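Local structure of CTP:phosphocholine Cytidylyltransferase (1JYK) at residues K27-A32 with Y112-E117; K48-V53 with D86-K91; Y61-L66 with N72-I77; K132-N137 with S180-W185. The protein catalyses the transfer of a cytidylyl group from CTP to phosphocholine, giving CDP-choline and pyrophosphate. All coordinates share one frame; numbering follows the deposited sequence.

Three of the four contacts are built on the central sheet. Interactions 1 and 3 work on neighbouring parallel strands: the loop 112-117 packs on 27-32, and the helical segment 61-66 packs on 74-77. Interaction 4 sets a loop against the antiparallel strand 182-185 and touches interaction 3 through Phe135 and Leu66. Interaction 2 stands apart, farther out, joining the short 3-10 segment of 48-53 to helix 87-92. The chemistry follows the place. Interactions 3 and 4 meet through buried apolar groups, interaction 1 mixes methyl packing with a lysine chain laid against a carbonyl, and interaction 2 runs from buried leucines to an exposed tyrosine.

Interaction 1: K27-A32 with Y112-E117; sequences KAIILA and YLVKEE
In the parallel part of a Rossmann-like sheet, Lys27 and Ile29 on strand 27-32 receive the loop that leads from helix 108-112 to strand 121-125. The apolar half of the contact is a meeting of branch ends: Ile29 and Val114 reach toward each other tip to tip, with Ile29 CD1 4.1 Å from Val114 CG2. With chi1 at -68°, Val114 places CG2 between its own backbone N and carbonyl carbon, and this same methyl also lies 4.2 Å from Ile29 CG2. The other half is built by the lysine chain, which crosses the Glu117 side chain at about a right angle. Lys27 CE comes to 3.1 Å from the backbone O of Glu117, while CD passes 4.0 Å from Glu117 OE1. Bends at chi3 (-87°) and chi4 (-62°) carry the ammonium past the glutamate: Lys27 NZ stays 5.1 Å from Glu117 OE1 and is held instead by Ala119 O, Arg25 O and a salt bridge to Glu23. The loop is shaped by a type I turn from Tyr112 to Lys115 and by the backbone hydrogen bond from Glu117 N to Val114 O (2.8 Å). Since helix 58-68 packs against Ala28 and Ile30, the strand is sandwiched, as is characteristic of the three-layer nucleotidyltransferase fold, here at the end of the crossover from strand 95-98 to strand 121-125.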
loop_
_atom_site.group_PDB
_atom_site.type_symbol
_atom_site.label_atom_id
_atom_site.label_comp_id
_atom_site.label_asym_id
_atom_site.label_seq_id
_atom_site.Cartn_x
_atom_site.Cartn_y
_atom_site.Cartn_z
ATOM N N LYS A 27 1.842 -4.583 12.721
ATOM C CA LYS A 27 1.158 -3.305 12.577
ATOM C C LYS A 27 0.816 -3.076 11.125
ATOM O O LYS A 27 0.988 -3.961 10.289
ATOM C CB LYS A 27 2.040 -2.156 13.074
ATOM C CG LYS A 27 2.988 -2.532 14.193
ATOM C CD LYS A 27 4.152 -1.547 14.295
ATOM C CE LYS A 27 5.296 -1.942 13.378
ATOM N NZ LYS A 27 5.867 -3.276 13.722
ATOM N N ALA A 28 0.333 -1.881 10.823
ATOM C CA ALA A 28 -0.018 -1.545 9.454
ATOM C C ALA A 28 0.282 -0.087 9.139
ATOM O O ALA A 28 0.075 0.798 9.971
ATOM C CB ALA A 28 -1.492 -1.836 9.202
ATOM N N ILE A 29 0.780 0.143 7.932
ATOM C CA ILE A 29 1.098 1.477 7.446
ATOM C C ILE A 29 0.198 1.686 6.232
ATOM O O ILE A 29 0.207 0.876 5.304
ATOM C CB ILE A 29 2.584 1.579 7.002
ATOM C CG1 ILE A 29 3.504 1.471 8.218
ATOM C CG2 ILE A 29 2.820 2.883 6.259
ATOM C CD1 ILE A 29 4.898 0.948 7.883
ATOM N N ILE A 30 -0.592 2.752 6.247
ATOM C CA ILE A 30 -1.482 3.049 5.133
ATOM C C ILE A 30 -0.985 4.307 4.427
ATOM O O ILE A 30 -0.825 5.367 5.047
ATOM C CB ILE A 30 -2.948 3.254 5.613
ATOM C CG1 ILE A 30 -3.404 2.029 6.412
ATOM C CG2 ILE A 30 -3.867 3.484 4.415
ATOM C CD1 ILE A 30 -4.838 2.111 6.919
ATOM N N LEU A 31 -0.724 4.179 3.131
ATOM C CA LEU A 31 -0.229 5.294 2.337
ATOM C C LEU A 31 -1.398 6.112 1.797
ATOM O O LEU A 31 -2.069 5.702 0.850
ATOM C CB LEU A 31 0.635 4.765 1.186
ATOM C CG LEU A 31 1.775 3.821 1.584
ATOM C CD1 LEU A 31 2.470 3.295 0.330
ATOM C CD2 LEU A 31 2.762 4.546 2.477
ATOM N N ALA A 32 -1.632 7.275 2.403
ATOM C CA ALA A 32 -2.739 8.134 2.003
ATOM C C ALA A 32 -2.363 9.620 1.869
ATOM O O ALA A 32 -3.211 10.490 2.068
ATOM C CB ALA A 32 -3.884 7.979 3.018
ATOM N N TYR A 112 9.764 6.443 3.953
ATOM C CA TYR A 112 10.975 6.900 4.644
ATOM C C TYR A 112 10.629 7.452 6.031
ATOM O O TYR A 112 11.295 7.137 7.022
ATOM C CB TYR A 112 11.694 7.996 3.848
ATOM C CG TYR A 112 12.916 8.510 4.576
ATOM C CD1 TYR A 112 14.119 7.802 4.535
ATOM C CD2 TYR A 112 12.850 9.645 5.386
ATOM C CE1 TYR A 112 15.230 8.198 5.288
ATOM C CE2 TYR A 112 13.954 10.056 6.150
ATOM C CZ TYR A 112 15.142 9.321 6.097
ATOM O OH TYR A 112 16.237 9.693 6.860
ATOM N N LEU A 113 9.572 8.265 6.086
ATOM C CA LEU A 113 9.125 8.886 7.331
ATOM C C LEU A 113 8.798 7.893 8.447
ATOM O O LEU A 113 8.847 8.248 9.620
ATOM C CB LEU A 113 7.916 9.783 7.055
ATOM C CG LEU A 113 8.234 10.993 6.169
ATOM C CD1 LEU A 113 6.947 11.608 5.642
ATOM C CD2 LEU A 113 9.031 12.015 6.970
ATOM N N VAL A 114 8.472 6.654 8.093
ATOM C CA VAL A 114 8.158 5.643 9.103
ATOM C C VAL A 114 8.995 4.383 8.900
ATOM O O VAL A 114 8.602 3.290 9.310
ATOM C CB VAL A 114 6.649 5.257 9.066
ATOM C CG1 VAL A 114 5.802 6.429 9.534
ATOM C CG2 VAL A 114 6.242 4.843 7.654
ATOM N N LYS A 115 10.169 4.546 8.295
ATOM C CA LYS A 115 11.031 3.410 8.009
ATOM C C LYS A 115 11.311 2.500 9.192
ATOM O O LYS A 115 11.375 1.281 9.035
ATOM C CB LYS A 115 12.354 3.882 7.394
ATOM C CG LYS A 115 13.258 4.676 8.325
ATOM C CD LYS A 115 14.332 5.395 7.515
ATOM C CE LYS A 115 15.276 6.184 8.406
ATOM N NZ LYS A 115 16.359 5.321 8.930
ATOM N N GLU A 116 11.466 3.070 10.378
ATOM C CA GLU A 116 11.757 2.240 11.539
ATOM C C GLU A 116 10.542 1.442 12.019
ATOM O O GLU A 116 10.647 0.623 12.929
ATOM C CB GLU A 116 12.324 3.104 12.671
ATOM C CG GLU A 116 13.533 3.973 12.253
ATOM C CD GLU A 116 14.698 3.176 11.639
ATOM O OE1 GLU A 116 14.875 1.987 11.982
ATOM O OE2 GLU A 116 15.445 3.740 10.810
ATOM N N GLU A 117 9.393 1.668 11.393
ATOM C CA GLU A 117 8.165 0.963 11.752
ATOM C C GLU A 117 7.864 -0.156 10.760
ATOM O O GLU A 117 6.894 -0.892 10.920
ATOM C CB GLU A 117 6.990 1.939 11.758
ATOM C CG GLU A 117 7.199 3.149 12.639
ATOM C CD GLU A 117 6.739 2.909 14.064
ATOM O OE1 GLU A 117 6.286 1.784 14.370
ATOM O OE2 GLU A 117 6.824 3.849 14.882
#

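Interaction 2: K48-V53 with D86-K91; sequences KALVQV and DYLKEK
Leu50 meets Tyr87 and Leu88 with a single branch, CD2, which has a buried neighbour on the inner side and an exposed one on the outer. Inside, two buried leucines approach methyl to methyl in loose van der Waals touch, Leu50 CD2 lying 4.5 Å from Leu88 CD1, while Ile59 and Pro57 add to the packing around Leu50. These elements belong to the nucleotidyltransferase fold, in which helix 87-92 follows strand 74-78, and the 3-10 segment 48-50 leads into the short strand 52-53. On the outer side the exposed Tyr87 makes the nearer approach, bringing its ring edge to the leucine, with Leu50 CD2 near the ring plane and 4.0 Å from Tyr87 OH. The ring is supported from within its own helix, where Leu88 CG lies 3.6 Å above one face, toward the rim. Its polar end is fixed by a hydrogen bond between Tyr87 OH and Glu60, a carboxylate that also forms a salt bridge with Lys91.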
loop_
_atom_site.group_PDB
_atom_site.type_symbol
_atom_site.label_atom_id
_atom_site.label_comp_id
_atom_site.label_asym_id
_atom_site.label_seq_id
_atom_site.Cartn_x
_atom_site.Cartn_y
_atom_site.Cartn_z
ATOM N N LYS A 48 -8.001 11.027 -1.675
ATOM C CA LYS A 48 -8.486 9.754 -2.185
ATOM C C LYS A 48 -8.792 8.695 -1.127
ATOM O O LYS A 48 -9.696 7.882 -1.320
ATOM C CB LYS A 48 -7.530 9.202 -3.250
ATOM C CG LYS A 48 -6.207 8.725 -2.744
ATOM C CD LYS A 48 -5.269 8.475 -3.910
ATOM C CE LYS A 48 -3.924 7.972 -3.420
ATOM N NZ LYS A 48 -3.177 7.286 -4.503
ATOM N N ALA A 49 -8.068 8.706 -0.009
ATOM C CA ALA A 49 -8.312 7.723 1.051
ATOM C C ALA A 49 -9.671 7.944 1.707
ATOM O O ALA A 49 -10.225 7.035 2.334
ATOM C CB ALA A 49 -7.209 7.793 2.113
ATOM N N LEU A 50 -10.207 9.151 1.556
ATOM C CA LEU A 50 -11.491 9.483 2.164
ATOM C C LEU A 50 -12.663 9.559 1.177
ATOM O O LEU A 50 -13.769 9.969 1.541
ATOM C CB LEU A 50 -11.362 10.784 2.964
ATOM C CG LEU A 50 -10.360 10.714 4.131
ATOM C CD1 LEU A 50 -10.380 12.036 4.881
ATOM C CD2 LEU A 50 -10.701 9.566 5.080
ATOM N N VAL A 51 -12.422 9.168 -0.071
ATOM C CA VAL A 51 -13.486 9.151 -1.065
ATOM C C VAL A 51 -14.451 8.076 -0.546
ATOM O O VAL A 51 -14.023 7.010 -0.094
ATOM C CB VAL A 51 -12.933 8.770 -2.467
ATOM C CG1 VAL A 51 -14.050 8.257 -3.363
ATOM C CG2 VAL A 51 -12.285 9.987 -3.105
ATOM N N GLN A 52 -15.746 8.353 -0.590
ATOM C CA GLN A 52 -16.718 7.396 -0.076
ATOM C C GLN A 52 -17.325 6.438 -1.096
ATOM O O GLN A 52 -17.762 6.847 -2.170
ATOM C CB GLN A 52 -17.843 8.143 0.642
ATOM C CG GLN A 52 -17.342 9.196 1.610
ATOM C CD GLN A 52 -18.449 9.823 2.422
ATOM O OE1 GLN A 52 -19.556 9.292 2.508
ATOM N NE2 GLN A 52 -18.155 10.960 3.033
ATOM N N VAL A 53 -17.326 5.156 -0.757
ATOM C CA VAL A 53 -17.929 4.139 -1.606
ATOM C C VAL A 53 -18.985 3.525 -0.707
ATOM O O VAL A 53 -18.720 3.196 0.453
ATOM C CB VAL A 53 -16.903 3.068 -2.093
ATOM C CG1 VAL A 53 -15.759 3.756 -2.815
ATOM C CG2 VAL A 53 -16.383 2.241 -0.935
ATOM N N ASP A 86 -8.071 13.885 10.660
ATOM C CA ASP A 86 -8.024 14.039 12.110
ATOM C C ASP A 86 -9.006 13.217 12.926
ATOM O O ASP A 86 -8.623 12.604 13.930
ATOM C CB ASP A 86 -8.167 15.513 12.474
ATOM C CG ASP A 86 -6.902 16.301 12.183
ATOM O OD1 ASP A 86 -5.797 15.722 12.264
ATOM O OD2 ASP A 86 -7.014 17.502 11.869
ATOM N N TYR A 87 -10.267 13.195 12.507
ATOM C CA TYR A 87 -11.299 12.444 13.230
ATOM C C TYR A 87 -10.984 10.956 13.438
ATOM O O TYR A 87 -11.531 10.326 14.343
ATOM C CB TYR A 87 -12.648 12.571 12.506
ATOM C CG TYR A 87 -12.816 11.629 11.324
ATOM C CD1 TYR A 87 -13.676 10.530 11.399
ATOM C CD2 TYR A 87 -12.114 11.841 10.131
ATOM C CE1 TYR A 87 -13.836 9.661 10.316
ATOM C CE2 TYR A 87 -12.265 10.982 9.044
ATOM C CZ TYR A 87 -13.126 9.895 9.140
ATOM O OH TYR A 87 -13.278 9.049 8.059
ATOM N N LEU A 88 -10.111 10.397 12.598
ATOM C CA LEU A 88 -9.762 8.983 12.692
ATOM C C LEU A 88 -8.965 8.627 13.939
ATOM O O LEU A 88 -8.963 7.479 14.369
ATOM C CB LEU A 88 -8.987 8.543 11.440
ATOM C CG LEU A 88 -9.738 8.595 10.100
ATOM C CD1 LEU A 88 -8.737 8.438 8.959
ATOM C CD2 LEU A 88 -10.803 7.495 10.038
ATOM N N LYS A 89 -8.287 9.601 14.530
ATOM C CA LYS A 89 -7.507 9.321 15.724
ATOM C C LYS A 89 -8.398 8.875 16.885
ATOM O O LYS A 89 -8.116 7.869 17.546
ATOM C CB LYS A 89 -6.695 10.550 16.112
ATOM C CG LYS A 89 -5.675 10.941 15.065
ATOM C CD LYS A 89 -4.784 12.063 15.565
ATOM C CE LYS A 89 -5.562 13.355 15.684
ATOM N NZ LYS A 89 -4.668 14.511 15.955
ATOM N N GLU A 90 -9.484 9.602 17.131
ATOM C CA GLU A 90 -10.380 9.220 18.215
ATOM C C GLU A 90 -11.370 8.136 17.770
ATOM O O GLU A 90 -11.912 7.390 18.587
ATOM C CB GLU A 90 -11.119 10.456 18.746
ATOM C CG GLU A 90 -10.412 11.086 19.949
ATOM C CD GLU A 90 -11.001 12.424 20.375
ATOM O OE1 GLU A 90 -12.136 12.741 19.968
ATOM O OE2 GLU A 90 -10.323 13.158 21.122
ATOM N N LYS A 91 -11.603 8.032 16.468
ATOM C CA LYS A 91 -12.530 7.024 15.982
ATOM C C LYS A 91 -11.935 5.620 15.984
ATOM O O LYS A 91 -12.637 4.649 16.275
ATOM C CB LYS A 91 -13.001 7.365 14.569
ATOM C CG LYS A 91 -14.063 6.407 14.036
ATOM C CD LYS A 91 -14.715 6.963 12.785
ATOM C CE LYS A 91 -15.650 5.950 12.158
ATOM N NZ LYS A 91 -16.628 6.584 11.240
#

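Interaction 3: Y61-L66 with N72-I77; sequences YQIEFL and NDIIII
Ile63 and Leu66, one turn apart on the helix, frame a shallow hollow into which Ile74 pushes its terminal methyl. That bump, Ile74 CD1, sits 4.0 Å from Leu66 CB, 4.1 Å from Leu66 CD1 and 4.2 Å from Ile63 CG2, so it is gripped by a stem and a branch of the leucine and by the short branch of the isoleucine. Ile74 slants across both Leu66 and Ile63. In Ile74, CG1 is anti to the carbonyl carbon (chi1 -59°) and CD1 extends it at chi2 162°, which lets the long branch project from the strand into this notch. The longer arm of Ile63 makes a second meeting farther along: its CD1 stands 4.0 Å from Ile76 CD1, the two side chains crossing at about a right angle. Around that point the surface is completed by Leu88, which touches both Ile63 and Ile76. Beyond the leucine, Ala28 and Phe135 pack against Leu66. Ile75 and Ile77 face the other layer, where they meet Glu117 and Val114. The short helical and strand axes approach to 10.9 Å at 161°, close to antiparallel. Such a helix, packed on the strand that follows it while that strand lies parallel to 27-32, is the hallmark of a beta-alpha-beta crossover in a Rossmann-like fold.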
loop_
_atom_site.group_PDB
_atom_site.type_symbol
_atom_site.label_atom_id
_atom_site.label_comp_id
_atom_site.label_asym_id
_atom_site.label_seq_id
_atom_site.Cartn_x
_atom_site.Cartn_y
_atom_site.Cartn_z
ATOM N N TYR A 61 -12.929 1.092 5.593
ATOM C CA TYR A 61 -13.115 -0.331 5.331
ATOM C C TYR A 61 -11.826 -1.072 5.674
ATOM O O TYR A 61 -11.856 -2.151 6.255
ATOM C CB TYR A 61 -13.444 -0.573 3.857
ATOM C CG TYR A 61 -14.823 -0.121 3.437
ATOM C CD1 TYR A 61 -15.006 1.091 2.773
ATOM C CD2 TYR A 61 -15.943 -0.930 3.657
ATOM C CE1 TYR A 61 -16.265 1.489 2.332
ATOM C CE2 TYR A 61 -17.213 -0.540 3.220
ATOM C CZ TYR A 61 -17.364 0.668 2.558
ATOM O OH TYR A 61 -18.603 1.060 2.113
ATOM N N GLN A 62 -10.693 -0.480 5.304
ATOM C CA GLN A 62 -9.390 -1.083 5.558
ATOM C C GLN A 62 -9.062 -1.121 7.046
ATOM O O GLN A 62 -8.661 -2.160 7.570
ATOM C CB GLN A 62 -8.295 -0.319 4.807
ATOM C CG GLN A 62 -8.534 -0.211 3.298
ATOM C CD GLN A 62 -7.473 0.630 2.595
ATOM O OE1 GLN A 62 -6.856 1.515 3.197
ATOM N NE2 GLN A 62 -7.255 0.354 1.315
ATOM N N ILE A 63 -9.226 0.016 7.723
ATOM C CA ILE A 63 -8.954 0.111 9.159
ATOM C C ILE A 63 -9.786 -0.910 9.956
ATOM O O ILE A 63 -9.275 -1.569 10.866
ATOM C CB ILE A 63 -9.257 1.545 9.692
ATOM C CG1 ILE A 63 -8.182 2.527 9.208
ATOM C CG2 ILE A 63 -9.271 1.553 11.214
ATOM C CD1 ILE A 63 -8.584 3.988 9.337
ATOM N N GLU A 64 -11.060 -1.050 9.601
ATOM C CA GLU A 64 -11.936 -1.987 10.303
ATOM C C GLU A 64 -11.521 -3.443 10.071
ATOM O O GLU A 64 -11.584 -4.258 10.992
ATOM C CB GLU A 64 -13.392 -1.741 9.898
ATOM C CG GLU A 64 -13.964 -0.533 10.624
ATOM C CD GLU A 64 -15.317 -0.087 10.114
ATOM O OE1 GLU A 64 -15.602 1.127 10.195
ATOM O OE2 GLU A 64 -16.100 -0.934 9.643
ATOM N N PHE A 65 -11.085 -3.761 8.853
ATOM C CA PHE A 65 -10.628 -5.115 8.537
ATOM C C PHE A 65 -9.432 -5.429 9.421
ATOM O O PHE A 65 -9.326 -6.513 9.991
ATOM C CB PHE A 65 -10.192 -5.209 7.071
ATOM C CG PHE A 65 -11.263 -5.708 6.140
ATOM C CD1 PHE A 65 -11.061 -5.688 4.763
ATOM C CD2 PHE A 65 -12.471 -6.202 6.629
ATOM C CE1 PHE A 65 -12.040 -6.151 3.889
ATOM C CE2 PHE A 65 -13.453 -6.666 5.763
ATOM C CZ PHE A 65 -13.237 -6.639 4.392
ATOM N N LEU A 66 -8.529 -4.460 9.531
ATOM C CA LEU A 66 -7.323 -4.613 10.330
ATOM C C LEU A 66 -7.610 -4.844 11.809
ATOM O O LEU A 66 -7.091 -5.784 12.410
ATOM C CB LEU A 66 -6.446 -3.374 10.181
ATOM C CG LEU A 66 -5.693 -3.256 8.858
ATOM C CD1 LEU A 66 -5.300 -1.797 8.620
ATOM C CD2 LEU A 66 -4.462 -4.161 8.897
ATOM N N ASN A 72 -4.095 -3.453 15.653
ATOM C CA ASN A 72 -4.524 -2.151 16.136
ATOM C C ASN A 72 -3.490 -1.041 16.143
ATOM O O ASN A 72 -3.804 0.092 16.502
ATOM C CB ASN A 72 -5.117 -2.326 17.525
ATOM C CG ASN A 72 -6.185 -3.386 17.544
ATOM O OD1 ASN A 72 -6.918 -3.549 16.567
ATOM N ND2 ASN A 72 -6.279 -4.127 18.647
ATOM N N ASP A 73 -2.258 -1.363 15.763
ATOM C CA ASP A 73 -1.210 -0.357 15.686
ATOM C C ASP A 73 -1.206 0.054 14.224
ATOM O O ASP A 73 -0.536 -0.565 13.390
ATOM C CB ASP A 73 0.143 -0.941 16.079
ATOM C CG ASP A 73 1.254 0.084 16.019
ATOM O OD1 ASP A 73 0.984 1.250 15.657
ATOM O OD2 ASP A 73 2.408 -0.272 16.332
ATOM N N ILE A 74 -1.971 1.099 13.927
ATOM C CA ILE A 74 -2.119 1.598 12.569
ATOM C C ILE A 74 -1.587 3.018 12.394
ATOM O O ILE A 74 -1.963 3.940 13.123
ATOM C CB ILE A 74 -3.611 1.535 12.153
ATOM C CG1 ILE A 74 -4.100 0.085 12.250
ATOM C CG2 ILE A 74 -3.805 2.097 10.743
ATOM C CD1 ILE A 74 -5.595 -0.045 12.295
ATOM N N ILE A 75 -0.697 3.173 11.418
ATOM C CA ILE A 75 -0.082 4.455 11.103
ATOM C C ILE A 75 -0.522 4.874 9.705
ATOM O O ILE A 75 -0.405 4.103 8.748
ATOM C CB ILE A 75 1.468 4.361 11.135
ATOM C CG1 ILE A 75 1.932 3.817 12.493
ATOM C CG2 ILE A 75 2.084 5.729 10.875
ATOM C CD1 ILE A 75 3.412 3.449 12.549
ATOM N N ILE A 76 -1.044 6.088 9.585
ATOM C CA ILE A 76 -1.490 6.579 8.295
ATOM C C ILE A 76 -0.634 7.756 7.849
ATOM O O ILE A 76 -0.489 8.738 8.581
ATOM C CB ILE A 76 -2.967 7.021 8.343
ATOM C CG1 ILE A 76 -3.824 5.897 8.924
ATOM C CG2 ILE A 76 -3.444 7.406 6.951
ATOM C CD1 ILE A 76 -5.290 6.237 9.018
ATOM N N ILE A 77 -0.048 7.644 6.660
ATOM C CA ILE A 77 0.758 8.719 6.113
ATOM C C ILE A 77 -0.202 9.679 5.406
ATOM O O ILE A 77 -0.864 9.305 4.437
ATOM C CB ILE A 77 1.794 8.200 5.087
ATOM C CG1 ILE A 77 2.578 7.018 5.670
ATOM C CG2 ILE A 77 2.733 9.335 4.698
ATOM C CD1 ILE A 77 3.151 7.272 7.055
#

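Interaction 4: K132-N137 with S180-W185; sequences KNMFRN and SGVSFW
Met134 and Phe135 both bear on one methyl of strand 182-185, CG1 of Val182. Phe135 makes the shorter and more certain approach, CE1 to Val182 CG1 at 3.7 Å and oblique to the ring. Residue 134, a selenomethionine, can be followed outward, though its side chain is modelled with distorted geometry and its distances are less sure. Its CB stands back from the valine. The next atom, CG, anti to the backbone N (chi1 169°), lies 4.1 Å from Val182 CG1. The selenium keeps about the same distance from that methyl and sits over one face of the Phe135 ring, displaced toward its rim. CE then turns away from the valine, and the side chain as a whole also packs on Phe145, Ile234 and Leu229. An Asx turn shapes the loop that presents this pair: Phe135 N donates to Asn133 OD1 (3.1 Å), tilted 28° from the carbonyl plane. Asn133 ND2 in turn binds Phe65 O, tying the loop to helix 58-68, and the Phe135 ring meets Tyr122 edge-to-face. The contact lies beside strand 182-185, antiparallel to both 121-125 and 142-149, where the parallel, Rossmann-like part of the sheet passes into its antiparallel extension, an arrangement typical of the nucleotidyltransferase fold.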
loop_
_atom_site.group_PDB
_atom_site.type_symbol
_atom_site.label_atom_id
_atom_site.label_comp_id
_atom_site.label_asym_id
_atom_site.label_seq_id
_atom_site.Cartn_x
_atom_site.Cartn_y
_atom_site.Cartn_z
ATOM N N LYS A 132 -12.339 -8.748 0.377
ATOM C CA LYS A 132 -12.089 -9.819 1.328
ATOM C C LYS A 132 -11.025 -9.414 2.337
ATOM O O LYS A 132 -10.109 -8.661 1.994
ATOM C CB LYS A 132 -11.637 -11.077 0.582
ATOM C CG LYS A 132 -12.713 -11.695 -0.303
ATOM C CD LYS A 132 -12.942 -13.162 0.034
ATOM C CE LYS A 132 -11.994 -14.062 -0.745
ATOM N NZ LYS A 132 -12.084 -15.491 -0.314
ATOM N N ASN A 133 -11.159 -9.907 3.574
ATOM C CA ASN A 133 -10.191 -9.623 4.636
ATOM C C ASN A 133 -9.070 -10.663 4.704
ATOM O O ASN A 133 -9.129 -11.719 5.315
ATOM C CB ASN A 133 -10.840 -9.495 6.004
ATOM C CG ASN A 133 -9.894 -8.875 7.022
ATOM O OD1 ASN A 133 -8.718 -8.630 6.724
ATOM N ND2 ASN A 133 -10.398 -8.619 8.222
HETATM N N MSE A 134 -8.041 -10.221 4.041
HETATM C CA MSE A 134 -6.729 -10.727 3.713
HETATM C C MSE A 134 -5.756 -10.713 4.892
HETATM O O MSE A 134 -4.811 -11.506 4.958
HETATM C CB MSE A 134 -6.431 -9.624 2.840
HETATM C CG MSE A 134 -5.271 -9.227 2.247
HETATM SE SE MSE A 134 -6.313 -7.866 1.745
HETATM C CE MSE A 134 -7.014 -8.687 -0.002
ATOM N N PHE A 135 -5.955 -9.728 5.761
ATOM C CA PHE A 135 -5.078 -9.502 6.892
ATOM C C PHE A 135 -5.071 -10.570 7.962
ATOM O O PHE A 135 -6.115 -11.096 8.342
ATOM C CB PHE A 135 -5.404 -8.145 7.519
ATOM C CG PHE A 135 -5.372 -7.013 6.535
ATOM C CD1 PHE A 135 -4.189 -6.691 5.862
ATOM C CD2 PHE A 135 -6.525 -6.282 6.255
ATOM C CE1 PHE A 135 -4.158 -5.656 4.921
ATOM C CE2 PHE A 135 -6.508 -5.244 5.314
ATOM C CZ PHE A 135 -5.320 -4.930 4.646
ATOM N N ARG A 136 -3.874 -10.894 8.433
ATOM C CA ARG A 136 -3.711 -11.864 9.509
ATOM C C ARG A 136 -2.540 -11.443 10.381
ATOM O O ARG A 136 -1.604 -10.789 9.910
ATOM C CB ARG A 136 -3.473 -13.286 8.986
ATOM C CG ARG A 136 -3.176 -13.420 7.514
ATOM C CD ARG A 136 -3.421 -14.852 7.047
ATOM N NE ARG A 136 -3.340 -15.813 8.148
ATOM C CZ ARG A 136 -4.297 -16.692 8.458
ATOM N NH1 ARG A 136 -5.421 -16.737 7.752
ATOM N NH2 ARG A 136 -4.134 -17.523 9.483
ATOM N N ASN A 137 -2.596 -11.818 11.658
ATOM C CA ASN A 137 -1.526 -11.462 12.580
ATOM C C ASN A 137 -0.536 -12.604 12.836
ATOM O O ASN A 137 0.251 -12.545 13.779
ATOM C CB ASN A 137 -2.114 -10.942 13.908
ATOM C CG ASN A 137 -2.840 -12.021 14.710
ATOM O OD1 ASN A 137 -3.053 -13.139 14.244
ATOM N ND2 ASN A 137 -3.220 -11.676 15.936
ATOM N N SER A 180 -0.233 -5.367 -5.871
ATOM C CA SER A 180 -1.604 -4.891 -5.733
ATOM C C SER A 180 -1.971 -3.886 -4.647
ATOM O O SER A 180 -3.135 -3.504 -4.541
ATOM C CB SER A 180 -2.526 -6.107 -5.614
ATOM O OG SER A 180 -2.148 -7.105 -6.548
ATOM N N GLY A 181 -1.012 -3.464 -3.838
ATOM C CA GLY A 181 -1.346 -2.494 -2.810
ATOM C C GLY A 181 -1.469 -3.041 -1.404
ATOM O O GLY A 181 -1.865 -2.315 -0.490
ATOM N N VAL A 182 -1.170 -4.325 -1.227
ATOM C CA VAL A 182 -1.197 -4.941 0.095
ATOM C C VAL A 182 0.013 -5.862 0.169
ATOM O O VAL A 182 0.182 -6.755 -0.667
ATOM C CB VAL A 182 -2.491 -5.776 0.355
ATOM C CG1 VAL A 182 -2.453 -6.358 1.767
ATOM C CG2 VAL A 182 -3.732 -4.906 0.181
ATOM N N SER A 183 0.868 -5.621 1.155
ATOM C CA SER A 183 2.065 -6.427 1.347
ATOM C C SER A 183 2.432 -6.431 2.826
ATOM O O SER A 183 2.019 -5.544 3.574
ATOM C CB SER A 183 3.229 -5.866 0.510
ATOM O OG SER A 183 3.572 -4.535 0.880
ATOM N N PHE A 184 3.191 -7.436 3.249
ATOM C CA PHE A 184 3.628 -7.553 4.636
ATOM C C PHE A 184 5.134 -7.777 4.648
ATOM O O PHE A 184 5.666 -8.473 3.785
ATOM C CB PHE A 184 2.930 -8.724 5.326
ATOM C CG PHE A 184 3.446 -9.002 6.709
ATOM C CD1 PHE A 184 2.971 -8.274 7.805
ATOM C CD2 PHE A 184 4.421 -9.974 6.921
ATOM C CE1 PHE A 184 3.462 -8.510 9.090
ATOM C CE2 PHE A 184 4.918 -10.217 8.200
ATOM C CZ PHE A 184 4.439 -9.483 9.286
ATOM N N TRP A 185 5.815 -7.197 5.628
ATOM C CA TRP A 185 7.266 -7.323 5.709
ATOM C C TRP A 185 7.740 -7.795 7.067
ATOM O O TRP A 185 7.378 -7.203 8.088
ATOM C CB TRP A 185 7.898 -5.977 5.351
ATOM C CG TRP A 185 7.392 -5.538 4.038
ATOM C CD1 TRP A 185 6.300 -4.750 3.798
ATOM C CD2 TRP A 185 7.832 -6.021 2.764
ATOM N NE1 TRP A 185 6.021 -4.730 2.450
ATOM C CE2 TRP A 185 6.945 -5.499 1.791
ATOM C CE3 TRP A 185 8.880 -6.856 2.346
ATOM C CZ2 TRP A 185 7.078 -5.786 0.427
ATOM C CZ3 TRP A 185 9.015 -7.137 0.995
ATOM C CH2 TRP A 185 8.116 -6.601 0.049
#